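Local coordinates for protein glycerol-3-phosphate dehydrogenase [NAD(+)] (Dunaliella salina, PDB 6IUY) that probably interconverts dihydroxyacetone phosphate and sn-glycerol 3-phosphate with NAD(H), and pairs this dehydrogenase with a magnesium-binding haloacid dehalogenase-like domain, at residues A[408-413]-A[520-525]; A[414-419]-A[444-449]. One frame throughout, in Å; residues are numbered along the deposited sequence.

Contact 1 (A[408-413]-A[520-525]); sequences MGANIA and LIASSY. With NAD (nicotinamide-adenine-dinucleotide), chain C.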
loop_
_atom_site.group_PDB
_atom_site.type_symbol
_atom_site.label_atom_id
_atom_site.label_comp_id
_atom_site.label_asym_id
_atom_site.label_seq_id
_atom_site.Cartn_x
_atom_site.Cartn_y
_atom_site.Cartn_z
ATOM N N MET A 408 11.592 -3.310 10.194
ATOM C CA MET A 408 11.382 -3.913 8.871
ATOM C C MET A 408 11.346 -2.835 7.805
ATOM O O MET A 408 10.668 -1.821 7.978
ATOM C CB MET A 408 10.083 -4.702 8.839
ATOM C CG MET A 408 9.986 -5.763 9.895
ATOM S SD MET A 408 10.792 -7.273 9.360
ATOM C CE MET A 408 11.600 -7.793 10.888
ATOM N N GLY A 409 12.095 -3.023 6.726
ATOM C CA GLY A 409 12.147 -2.021 5.678
ATOM C C GLY A 409 12.864 -2.553 4.451
ATOM O O GLY A 409 13.396 -3.668 4.467
ATOM N N ALA A 410 12.853 -1.778 3.373
ATOM C CA ALA A 410 13.604 -2.131 2.175
ATOM C C ALA A 410 15.077 -1.869 2.454
ATOM O O ALA A 410 15.562 -0.743 2.272
ATOM C CB ALA A 410 13.119 -1.324 0.975
ATOM N N ASN A 411 15.786 -2.891 2.934
ATOM C CA ASN A 411 17.098 -2.660 3.529
ATOM C C ASN A 411 18.252 -3.553 3.077
ATOM O O ASN A 411 18.970 -4.066 3.946
ATOM C CB ASN A 411 17.029 -2.811 5.058
ATOM C CG ASN A 411 16.036 -1.875 5.724
ATOM O OD1 ASN A 411 15.896 -0.703 5.349
ATOM N ND2 ASN A 411 15.371 -2.386 6.762
ATOM N N ILE A 412 18.472 -3.739 1.783
ATOM C CA ILE A 412 19.683 -4.454 1.349
ATOM C C ILE A 412 20.947 -3.908 2.058
ATOM O O ILE A 412 21.292 -2.752 1.892
ATOM C CB ILE A 412 19.890 -4.348 -0.176
ATOM C CG1 ILE A 412 18.643 -4.823 -0.939
ATOM C CG2 ILE A 412 21.177 -5.083 -0.599
ATOM C CD1 ILE A 412 18.011 -6.044 -0.372
ATOM N N ALA A 413 21.633 -4.743 2.834
ATOM C CA ALA A 413 22.653 -4.278 3.789
ATOM C C ALA A 413 23.805 -3.500 3.190
ATOM O O ALA A 413 24.153 -2.411 3.682
ATOM C CB ALA A 413 23.213 -5.464 4.555
ATOM N N LEU A 520 9.393 -5.545 -0.649
ATOM C CA LEU A 520 9.106 -6.588 -1.630
ATOM C C LEU A 520 9.788 -6.290 -2.973
ATOM O O LEU A 520 10.282 -7.196 -3.670
ATOM C CB LEU A 520 7.590 -6.721 -1.800
ATOM C CG LEU A 520 7.059 -7.596 -2.925
ATOM C CD1 LEU A 520 7.314 -9.058 -2.626
ATOM C CD2 LEU A 520 5.585 -7.340 -3.118
ATOM N N ILE A 521 9.846 -5.006 -3.304
ATOM C CA ILE A 521 10.399 -4.534 -4.567
ATOM C C ILE A 521 11.927 -4.621 -4.571
ATOM O O ILE A 521 12.524 -5.263 -5.449
ATOM C CB ILE A 521 9.956 -3.080 -4.838
ATOM C CG1 ILE A 521 8.452 -3.039 -5.125
ATOM C CG2 ILE A 521 10.739 -2.467 -6.004
ATOM C CD1 ILE A 521 7.904 -1.619 -5.404
ATOM N N ALA A 522 12.551 -3.978 -3.584
ATOM C CA ALA A 522 14.007 -4.025 -3.426
ATOM C C ALA A 522 14.502 -5.449 -3.390
ATOM O O ALA A 522 15.509 -5.771 -4.013
ATOM C CB ALA A 522 14.446 -3.277 -2.158
ATOM N N SER A 523 13.800 -6.318 -2.673
ATOM C CA SER A 523 14.247 -7.708 -2.564
ATOM C C SER A 523 13.982 -8.520 -3.813
ATOM O O SER A 523 14.685 -9.514 -4.083
ATOM C CB SER A 523 13.585 -8.375 -1.362
ATOM O OG SER A 523 13.839 -7.579 -0.218
ATOM N N SER A 524 12.965 -8.117 -4.573
ATOM C CA SER A 524 12.619 -8.802 -5.815
ATOM C C SER A 524 13.518 -8.329 -6.938
ATOM O O SER A 524 13.717 -9.037 -7.909
ATOM C CB SER A 524 11.141 -8.579 -6.164
ATOM O OG SER A 524 10.328 -9.175 -5.168
ATOM N N TYR A 525 14.103 -7.141 -6.793
ATOM C CA TYR A 525 15.000 -6.664 -7.828
ATOM C C TYR A 525 16.481 -6.655 -7.403
ATOM O O TYR A 525 17.356 -6.647 -8.256
ATOM C CB TYR A 525 14.568 -5.261 -8.311
ATOM C CG TYR A 525 13.343 -5.310 -9.221
ATOM C CD1 TYR A 525 12.059 -5.440 -8.693
ATOM C CD2 TYR A 525 13.478 -5.267 -10.614
ATOM C CE1 TYR A 525 10.939 -5.500 -9.530
ATOM C CE2 TYR A 525 12.370 -5.328 -11.444
ATOM C CZ TYR A 525 11.113 -5.438 -10.898
ATOM O OH TYR A 525 10.025 -5.502 -11.731
HETATM P PA NAD C . 23.875 -13.441 6.991
HETATM O O1A NAD C . 24.972 -12.546 6.585
HETATM O O2A NAD C . 22.907 -13.795 5.870
HETATM O O5B NAD C . 24.462 -14.850 7.558
HETATM C C5B NAD C . 25.792 -14.915 8.096
HETATM C C4B NAD C . 25.729 -15.243 9.609
HETATM O O4B NAD C . 25.283 -16.458 9.780
HETATM C C3B NAD C . 27.148 -15.267 10.183
HETATM O O3B NAD C . 27.437 -14.165 10.913
HETATM C C2B NAD C . 27.174 -16.519 11.081
HETATM O O2B NAD C . 27.796 -16.151 12.390
HETATM C C1B NAD C . 25.933 -16.848 11.192
HETATM N N9A NAD C . 25.833 -18.225 11.430
HETATM C C8A NAD C . 26.257 -19.253 10.657
HETATM N N7A NAD C . 25.943 -20.398 11.302
HETATM C C5A NAD C . 25.344 -20.085 12.482
HETATM C C6A NAD C . 24.849 -20.856 13.519
HETATM N N6A NAD C . 24.858 -22.276 13.600
HETATM N N1A NAD C . 24.281 -20.269 14.580
HETATM C C2A NAD C . 24.209 -18.908 14.635
HETATM N N3A NAD C . 24.703 -18.149 13.630
HETATM C C4A NAD C . 25.268 -18.744 12.556
HETATM O O3 NAD C . 23.074 -12.718 8.180
HETATM P PN NAD C . 22.348 -11.290 8.135
HETATM O O1N NAD C . 22.655 -10.562 6.838
HETATM O O2N NAD C . 22.775 -10.432 9.304
HETATM O O5D NAD C . 20.794 -11.566 8.145
HETATM C C5D NAD C . 20.145 -12.069 9.299
HETATM C C4D NAD C . 18.678 -11.623 9.225
HETATM O O4D NAD C . 18.594 -10.391 8.759
HETATM C C3D NAD C . 17.952 -12.503 8.227
HETATM O O3D NAD C . 16.793 -12.910 8.771
HETATM C C2D NAD C . 17.688 -11.586 7.000
HETATM O O2D NAD C . 16.486 -12.115 6.302
HETATM C C1D NAD C . 17.537 -10.405 7.529
HETATM N N1N NAD C . 17.849 -9.287 6.660
HETATM C C2N NAD C . 18.957 -9.274 5.839
HETATM C C3N NAD C . 19.215 -8.173 5.025
HETATM C C7N NAD C . 20.452 -8.209 4.100
HETATM O O7N NAD C . 20.559 -7.415 3.187
HETATM N N7N NAD C . 21.475 -9.192 4.358
HETATM C C4N NAD C . 18.378 -7.078 5.026
HETATM C C5N NAD C . 17.281 -7.071 5.869
HETATM C C6N NAD C . 17.036 -8.176 6.685
#
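Ala410 and Ala522 meet methyl to methyl, CB to CB at 3.9 Å, and this is the tightest approach between the loop 408-413 and the helical turn 520-525. Two alanines suit the place because their CA atoms lie only 5.9 Å apart, a spacing that larger side chains would hardly tolerate. Beside them Ile412 adds a looser van der Waals touch, its CD1 set against two oxygens, Ser523 OG and Ala522 O, each 4.4 Å away. With CG1 set anti to the carbonyl carbon (chi1 -55°), the longer branch of the isoleucine runs out toward the helix. No hydrogen bond joins the two segments themselves, though Ala410 N bonds to Ser514 OG at the start of the same helix.

The other polar bonds hold the helix and the ligand. Ser523 OG is hydrogen-bonded to Asp519 O one turn earlier, and the residue also touches the bound dihydroxyacetone phosphate. At the far end of the loop, Ala413 N donates to the nicotinamide carboxamide oxygen NAD O7N, 2.9 Å away with an angle of 156° at the hydrogen, while Asn411 O lies 3.3 Å from NAD C4N, the ring carbon that exchanges hydride. The alanine methyl sits close to the same carboxamide, its CB 3.6 Å from O7N.

From the second subunit, Asn482 bonds to Ile412 N and Ala485 packs on Ala410. Such a loop, which follows a strand of the coenzyme domain, meets the nicotinamide with its backbone and rests on a helix of the C-terminal domain, belongs to the interdomain active-site cleft of NAD-dependent glycerol-3-phosphate dehydrogenases.

Contact 2 (A[414-419]-A[444-449]); sequences GDIAKE and PYFAIN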
loop_
_atom_site.group_PDB
_atom_site.type_symbol
_atom_site.label_atom_id
_atom_site.label_comp_id
_atom_site.label_asym_id
_atom_site.label_seq_id
_atom_site.Cartn_x
_atom_site.Cartn_y
_atom_site.Cartn_z
ATOM N N GLY A 414 24.422 -4.060 2.152
ATOM C CA GLY A 414 25.663 -3.522 1.613
ATOM C C GLY A 414 25.578 -2.044 1.305
ATOM O O GLY A 414 26.517 -1.287 1.560
ATOM N N ASP A 415 24.434 -1.630 0.763
ATOM C CA ASP A 415 24.204 -0.239 0.388
ATOM C C ASP A 415 23.984 0.716 1.571
ATOM O O ASP A 415 24.435 1.859 1.568
ATOM C CB ASP A 415 23.008 -0.187 -0.550
ATOM C CG ASP A 415 23.270 -0.920 -1.842
ATOM O OD1 ASP A 415 24.351 -0.691 -2.439
ATOM O OD2 ASP A 415 22.418 -1.744 -2.246
ATOM N N ILE A 416 23.263 0.249 2.569
ATOM C CA ILE A 416 23.089 1.012 3.800
ATOM C C ILE A 416 24.421 1.111 4.542
ATOM O O ILE A 416 24.728 2.132 5.148
ATOM C CB ILE A 416 22.020 0.364 4.667
ATOM C CG1 ILE A 416 20.690 0.394 3.909
ATOM C CG2 ILE A 416 21.919 1.038 6.017
ATOM C CD1 ILE A 416 19.630 -0.566 4.471
ATOM N N ALA A 417 25.236 0.065 4.466
ATOM C CA ALA A 417 26.565 0.097 5.088
ATOM C C ALA A 417 27.434 1.176 4.445
ATOM O O ALA A 417 28.408 1.643 5.033
ATOM C CB ALA A 417 27.244 -1.268 4.975
ATOM N N LYS A 418 27.074 1.576 3.230
ATOM C CA LYS A 418 27.815 2.612 2.530
ATOM C C LYS A 418 27.100 3.946 2.682
ATOM O O LYS A 418 27.493 4.948 2.089
ATOM C CB LYS A 418 27.992 2.237 1.059
ATOM C CG LYS A 418 29.089 1.187 0.864
ATOM C CD LYS A 418 28.779 0.223 -0.246
ATOM C CE LYS A 418 28.745 0.941 -1.576
ATOM N NZ LYS A 418 28.383 0.038 -2.707
ATOM N N GLU A 419 26.041 3.937 3.485
ATOM C CA GLU A 419 25.297 5.146 3.817
ATOM C C GLU A 419 24.516 5.741 2.643
ATOM O O GLU A 419 24.275 6.952 2.596
ATOM C CB GLU A 419 26.258 6.197 4.397
ATOM C CG GLU A 419 27.020 5.699 5.638
ATOM C CD GLU A 419 27.722 6.809 6.418
ATOM O OE1 GLU A 419 27.776 7.959 5.925
ATOM O OE2 GLU A 419 28.207 6.527 7.539
ATOM N N PRO A 444 21.170 10.024 9.612
ATOM C CA PRO A 444 20.762 10.957 8.552
ATOM C C PRO A 444 20.519 10.267 7.213
ATOM O O PRO A 444 19.850 10.846 6.364
ATOM C CB PRO A 444 21.943 11.920 8.455
ATOM C CG PRO A 444 22.615 11.826 9.785
ATOM C CD PRO A 444 22.454 10.398 10.214
ATOM N N TYR A 445 21.027 9.046 7.037
ATOM C CA TYR A 445 20.835 8.296 5.795
ATOM C C TYR A 445 19.889 7.113 6.005
ATOM O O TYR A 445 19.666 6.296 5.115
ATOM C CB TYR A 445 22.190 7.799 5.263
ATOM C CG TYR A 445 22.960 7.022 6.300
ATOM C CD1 TYR A 445 22.747 5.659 6.476
ATOM C CD2 TYR A 445 23.871 7.656 7.129
ATOM C CE1 TYR A 445 23.446 4.941 7.444
ATOM C CE2 TYR A 445 24.565 6.956 8.105
ATOM C CZ TYR A 445 24.349 5.598 8.261
ATOM O OH TYR A 445 25.045 4.900 9.234
ATOM N N PHE A 446 19.332 7.013 7.197
ATOM C CA PHE A 446 18.458 5.896 7.515
ATOM C C PHE A 446 17.251 6.438 8.292
ATOM O O PHE A 446 17.296 6.558 9.521
ATOM C CB PHE A 446 19.233 4.816 8.308
ATOM C CG PHE A 446 18.519 3.486 8.385
ATOM C CD1 PHE A 446 18.289 2.744 7.235
ATOM C CD2 PHE A 446 18.077 2.983 9.604
ATOM C CE1 PHE A 446 17.638 1.521 7.276
ATOM C CE2 PHE A 446 17.415 1.752 9.669
ATOM C CZ PHE A 446 17.188 1.022 8.489
ATOM N N ALA A 447 16.196 6.805 7.552
ATOM C CA ALA A 447 14.994 7.419 8.125
ATOM C C ALA A 447 14.058 6.390 8.715
ATOM O O ALA A 447 13.758 5.351 8.099
ATOM C CB ALA A 447 14.254 8.247 7.077
ATOM N N ILE A 448 13.573 6.692 9.913
ATOM C CA ILE A 448 12.716 5.762 10.634
ATOM C C ILE A 448 11.287 6.281 10.739
ATOM O O ILE A 448 11.060 7.466 10.987
ATOM C CB ILE A 448 13.265 5.486 12.038
ATOM C CG1 ILE A 448 14.569 4.688 11.940
ATOM C CG2 ILE A 448 12.242 4.750 12.877
ATOM C CD1 ILE A 448 14.368 3.228 11.636
ATOM N N ASN A 449 10.340 5.372 10.548
ATOM C CA ASN A 449 8.922 5.649 10.665
ATOM C C ASN A 449 8.315 4.745 11.738
ATOM O O ASN A 449 8.407 3.514 11.629
ATOM C CB ASN A 449 8.257 5.430 9.292
ATOM C CG ASN A 449 6.758 5.625 9.316
ATOM O OD1 ASN A 449 6.219 6.357 10.149
ATOM N ND2 ASN A 449 6.069 4.967 8.383
HETATM O O HOH W 1 26.003 2.336 7.836
#
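Tyr445 lies with one ring face against Glu419, and its side chain can be followed outward along the turn that ends helix 413-416. Its CB starts 3.5 Å from Glu419 O. CG stands between the backbone N and the carbonyl carbon (chi1 54°), a rotation that lays the ring along the glutamate. CG and CD1 rest near Glu419 CA, CD2 near Glu419 CB. Farther out, Glu419 CG sits over the ring face, 3.8 Å from the centroid and 16° off the normal, a CH-pi contact. The carboxylate continues the stack, its plane 15° from that of the ring, with CD 3.6 Å from Tyr445 CE2. On the CE1 side the neighbour is Ile416 O at 3.8 Å. At the tip, a water donates to Tyr445 OH and to Ile416 O, the latter at 3.0 Å, and Gln277 of helix 266-282 is a second hydrogen-bond partner of the hydroxyl.

The glutamate suits its place because its methylenes can lie on the ring while OE2 reaches a salt bridge with Arg273 and a hydrogen bond from Gln277. Replacing Tyr445 by an alanine would probably open a gap beneath Glu419 and cost the bridging water one of its acceptors.

Phe446, the first residue of the strand, gives the branched Ile416 an apolar ring to pack against, Ile416 CD1 lying 4.0 Å from Phe446 CE1. Ile416 also touches Trp267, a residue of the NAD site. Glu419 has the positive phi of a Schellman motif, here ending the helix that follows the nicotinamide-binding loop, and the turn packs where the chain enters edge strand 446-451 of the extended Rossmann-type sheet of the dehydrogenase domain.

In the fold
From the N terminus the chain first builds the haloacid dehalogenase-like domain, then the strands of the Rossmann-type dehydrogenase domain. Strand 404-408 leads into the loop of contact 1, and helix 413-416 carries it directly into contact 2. That contact closes a short loop of 24 residues, holding strand 422-427 and helix 431-441, when the chain returns at strand 446-451. The chain then enters the helical C-terminal domain and reaches helix 514-526, where contact 1 closes. Contact 2 is therefore nested within contact 1. One works inside the coenzyme domain and the other spans the two dehydrogenase domains; they meet where Asn411 CA lies 3.4 Å from Ile416 CD1.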